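Local coordinates for protein geranylgeranyl pyrophosphate synthase (Corynebacterium glutamicum, PDB 3LK5) that probably catalyses the magnesium-dependent condensation of allylic and homoallylic diphosphates that builds longer prenyl diphosphates in isoprenoid biosynthesis, at residues 101-104 with 105-109; 152-155 with 156-159. All coordinates share one frame; numbering follows the deposited sequence.

Interaction 1: residues 101-104 with 105-109; sequences QACA and LIHDD
Cys103 and His107, one helical turn apart, meet through a thiol and an imidazole face. Cys103 SG lies 3.5 Å from both ND1 and CE1 of His107, and it stands over the ring displaced toward its rim, 26° from the ring normal. With SG anti to the backbone N (chi1 -179°), the thiol extends along the helix toward the next turn and over the imidazole. The rotation of that ring is fixed at both nitrogens: NE2 bonds to Ile149 O of the same chain, while ND1 bonds to Asp153 of the second subunit.

Van der Waals contact, amide against leucine methyls, follows the same i to i+4 spacing at Gln101 and Leu105. The glutamine chain bends at chi2, bringing the amide across the leucine branch at a slant, with Gln101 NE2 3.7 Å from CD2 of Leu105. Its OE1 turns instead to Tyr219.

Regular alpha-helical bonds underlie these pairs; His107 N to Cys103 O, at 2.9 Å, is the straightest of the four, with a 168° angle at the hydrogen. Asp108 N likewise binds Ala104 O at 2.8 Å. Asp108 is a magnesium ligand, as are Asp112 and Asp194, although this chain carries no metal; together the first two belong to the aspartate-rich motif of prenyl synthases. A weak bond joins Asp108 OD1 to Gln191.

The contact lies within helix 87-111. Ala102, Leu105 and Ile106 pack against helix 45-59, whereas Cys103, Ile106 and His107 meet helix 144-164, with the second subunit also touching Cys103 and His107.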
loop_
_atom_site.group_PDB
_atom_site.type_symbol
_atom_site.label_atom_id
_atom_site.label_comp_id
_atom_site.label_asym_id
_atom_site.label_seq_id
_atom_site.Cartn_x
_atom_site.Cartn_y
_atom_site.Cartn_z
ATOM N N GLN A 101 6.673 3.920 -7.049
ATOM C CA GLN A 101 6.229 4.165 -8.429
ATOM C C GLN A 101 5.642 2.915 -9.075
ATOM O O GLN A 101 4.704 3.020 -9.888
ATOM C CB GLN A 101 7.408 4.710 -9.258
ATOM C CG GLN A 101 7.133 4.863 -10.764
ATOM C CD GLN A 101 6.178 5.988 -11.126
ATOM O OE1 GLN A 101 5.468 6.580 -10.281
ATOM N NE2 GLN A 101 6.146 6.294 -12.423
ATOM N N ALA A 102 6.220 1.749 -8.774
ATOM C CA ALA A 102 5.668 0.509 -9.309
ATOM C C ALA A 102 4.219 0.359 -8.848
ATOM O O ALA A 102 3.339 0.023 -9.659
ATOM C CB ALA A 102 6.479 -0.688 -8.904
ATOM N N CYS A 103 3.960 0.588 -7.553
ATOM C CA CYS A 103 2.574 0.487 -7.049
ATOM C C CYS A 103 1.680 1.487 -7.767
ATOM O O CYS A 103 0.575 1.148 -8.191
ATOM C CB CYS A 103 2.499 0.752 -5.540
ATOM S SG CYS A 103 0.779 0.596 -4.874
ATOM N N ALA A 104 2.142 2.728 -7.868
ATOM C CA ALA A 104 1.372 3.775 -8.527
ATOM C C ALA A 104 0.968 3.366 -9.960
ATOM O O ALA A 104 -0.197 3.514 -10.352
ATOM C CB ALA A 104 2.209 5.108 -8.572
ATOM N N LEU A 105 1.925 2.853 -10.731
ATOM C CA LEU A 105 1.657 2.491 -12.140
ATOM C C LEU A 105 0.728 1.280 -12.246
ATOM O O LEU A 105 -0.165 1.256 -13.092
ATOM C CB LEU A 105 2.973 2.207 -12.895
ATOM C CG LEU A 105 4.010 3.329 -13.068
ATOM C CD1 LEU A 105 5.333 2.730 -13.567
ATOM C CD2 LEU A 105 3.531 4.335 -14.088
ATOM N N ILE A 106 0.953 0.276 -11.394
ATOM C CA ILE A 106 0.139 -0.933 -11.398
ATOM C C ILE A 106 -1.306 -0.599 -11.005
ATOM O O ILE A 106 -2.255 -0.983 -11.721
ATOM C CB ILE A 106 0.754 -2.036 -10.507
ATOM C CG1 ILE A 106 2.073 -2.496 -11.119
ATOM C CG2 ILE A 106 -0.224 -3.211 -10.330
ATOM C CD1 ILE A 106 2.978 -3.302 -10.160
ATOM N N HIS A 107 -1.481 0.129 -9.897
ATOM C CA HIS A 107 -2.816 0.564 -9.484
ATOM C C HIS A 107 -3.495 1.547 -10.460
ATOM O O HIS A 107 -4.712 1.419 -10.721
ATOM C CB HIS A 107 -2.769 1.122 -8.050
ATOM C CG HIS A 107 -2.597 0.058 -7.013
ATOM N ND1 HIS A 107 -2.599 0.326 -5.657
ATOM C CD2 HIS A 107 -2.463 -1.290 -7.133
ATOM C CE1 HIS A 107 -2.468 -0.813 -4.993
ATOM N NE2 HIS A 107 -2.404 -1.809 -5.860
ATOM N N ASP A 108 -2.721 2.499 -11.002
ATOM C CA ASP A 108 -3.255 3.450 -12.010
ATOM C C ASP A 108 -3.702 2.724 -13.297
ATOM O O ASP A 108 -4.682 3.137 -13.933
ATOM C CB ASP A 108 -2.258 4.571 -12.369
ATOM C CG ASP A 108 -2.105 5.630 -11.253
ATOM O OD1 ASP A 108 -2.950 5.696 -10.336
ATOM O OD2 ASP A 108 -1.121 6.414 -11.287
ATOM N N ASP A 109 -2.992 1.655 -13.660
ATOM C CA ASP A 109 -3.370 0.797 -14.795
ATOM C C ASP A 109 -4.768 0.159 -14.613
ATOM O O ASP A 109 -5.547 0.072 -15.566
ATOM C CB ASP A 109 -2.288 -0.270 -15.053
ATOM C CG ASP A 109 -2.705 -1.298 -16.094
ATOM O OD1 ASP A 109 -2.816 -2.497 -15.744
ATOM O OD2 ASP A 109 -2.940 -0.914 -17.266
#

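Interaction 2: residues 152-155 with 156-159; sequences GDMA and LVWA
One face of the Trp158 indole is covered by Met154, a selenomethionine, in a CH-pi and Met-aromatic contact spanning one turn of helix 144-164 in this all-helical prenyl synthase fold. Met154 CG sits 3.6 Å from the centroid of the six-membered ring of Trp158, only 8° off the normal, and so almost over its middle. The selenium approaches the five-membered ring more obliquely, with Met154 SE 4.2 Å from that centroid of Trp158. With CG anti to its own N (chi1 -169°), the chain heads toward the following turn; the bend at chi2 then sets SE obliquely over the indole, and the bend at chi3 turns only the terminal CE. Met154 O lies over a face near the indole's root, 3.4 Å from Trp158 CG, and also accepts the Trp158 backbone N-H.

Other residues hold the ring in place. Phe32 meets it edge-to-face, side chains of helices 21-43 and 45-59 pack on it, and NE1 bonds to Thr185 of the second subunit, which satisfies this buried polar atom. Met154 itself packs on Ile40 of helix 21-43 and on Ile188 of the second subunit. Leu156 packs on its counterpart in that subunit, and Ala159 packs on Phe99 and Ile100 of helix 87-111.

Val157 CG2 makes a loose apolar contact with Met154 SE at 4.3 Å, and the same methyl lies 3.3 Å from Met154 O.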
loop_
_atom_site.group_PDB
_atom_site.type_symbol
_atom_site.label_atom_id
_atom_site.label_comp_id
_atom_site.label_asym_id
_atom_site.label_seq_id
_atom_site.Cartn_x
_atom_site.Cartn_y
_atom_site.Cartn_z
ATOM N N GLY A 152 0.754 -4.612 -6.501
ATOM C CA GLY A 152 0.968 -3.189 -6.172
ATOM C C GLY A 152 1.115 -3.020 -4.668
ATOM O O GLY A 152 1.968 -2.275 -4.205
ATOM N N ASP A 153 0.296 -3.729 -3.896
ATOM C CA ASP A 153 0.390 -3.602 -2.436
ATOM C C ASP A 153 1.733 -4.141 -1.936
ATOM O O ASP A 153 2.337 -3.563 -1.036
ATOM C CB ASP A 153 -0.743 -4.355 -1.739
ATOM C CG ASP A 153 -2.125 -3.741 -1.978
ATOM O OD1 ASP A 153 -2.221 -2.591 -2.451
ATOM O OD2 ASP A 153 -3.145 -4.418 -1.620
HETATM N N MSE A 154 2.192 -5.250 -2.520
HETATM C CA MSE A 154 3.516 -5.782 -2.187
HETATM C C MSE A 154 4.619 -4.748 -2.469
HETATM O O MSE A 154 5.526 -4.576 -1.649
HETATM C CB MSE A 154 3.801 -7.092 -2.925
HETATM C CG MSE A 154 5.044 -7.810 -2.406
HETATM SE SE MSE A 154 4.749 -8.659 -0.666
HETATM C CE MSE A 154 3.843 -10.271 -1.341
ATOM N N ALA A 155 4.525 -4.080 -3.614
ATOM C CA ALA A 155 5.509 -3.049 -3.976
ATOM C C ALA A 155 5.489 -1.945 -2.928
ATOM O O ALA A 155 6.538 -1.449 -2.535
ATOM C CB ALA A 155 5.215 -2.490 -5.339
ATOM N N LEU A 156 4.306 -1.566 -2.468
ATOM C CA LEU A 156 4.242 -0.469 -1.500
ATOM C C LEU A 156 4.834 -0.836 -0.143
ATOM O O LEU A 156 5.568 -0.020 0.458
ATOM C CB LEU A 156 2.791 0.081 -1.396
ATOM C CG LEU A 156 2.557 1.284 -0.478
ATOM C CD1 LEU A 156 3.436 2.508 -0.892
ATOM C CD2 LEU A 156 1.051 1.663 -0.590
ATOM N N VAL A 157 4.552 -2.046 0.347
ATOM C CA VAL A 157 5.173 -2.500 1.595
ATOM C C VAL A 157 6.692 -2.674 1.436
ATOM O O VAL A 157 7.451 -2.347 2.344
ATOM C CB VAL A 157 4.478 -3.761 2.292
ATOM C CG1 VAL A 157 2.992 -3.468 2.571
ATOM C CG2 VAL A 157 4.648 -4.992 1.551
ATOM N N TRP A 158 7.122 -3.090 0.265
ATOM C CA TRP A 158 8.573 -3.243 0.058
ATOM C C TRP A 158 9.298 -1.892 -0.098
ATOM O O TRP A 158 10.480 -1.803 0.221
ATOM C CB TRP A 158 8.835 -4.142 -1.160
ATOM C CG TRP A 158 8.609 -5.599 -0.786
ATOM C CD1 TRP A 158 8.362 -6.112 0.473
ATOM C CD2 TRP A 158 8.669 -6.715 -1.675
ATOM N NE1 TRP A 158 8.206 -7.510 0.394
ATOM C CE2 TRP A 158 8.419 -7.882 -0.913
ATOM C CE3 TRP A 158 8.882 -6.832 -3.066
ATOM C CZ2 TRP A 158 8.390 -9.155 -1.493
ATOM C CZ3 TRP A 158 8.839 -8.100 -3.650
ATOM C CH2 TRP A 158 8.604 -9.241 -2.860
ATOM N N ALA A 159 8.610 -0.881 -0.633
ATOM C CA ALA A 159 9.196 0.490 -0.622
ATOM C C ALA A 159 9.546 0.863 0.808
ATOM O O ALA A 159 10.657 1.364 1.106
ATOM C CB ALA A 159 8.236 1.535 -1.231
#

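How the interactions relate
From the N terminus, interaction 1 comes first on helix 87-111, and interaction 2 follows on helix 144-164. The two are in series, neither nested nor crossed; each spans adjacent turns of its own helix, so neither closes a long loop. Chain between the helices includes the unmodelled residues 114-142. In space the two contacts lie about 10 Å apart, centre to centre, and their helices touch: Cys103 SG is 3.2 Å from Gly152 O, and His107 CE1 is 3.1 Å from Asp153 OD1. Both reach the second subunit, linking the helix that carries magnesium-binding Asp108 with the dimer interface.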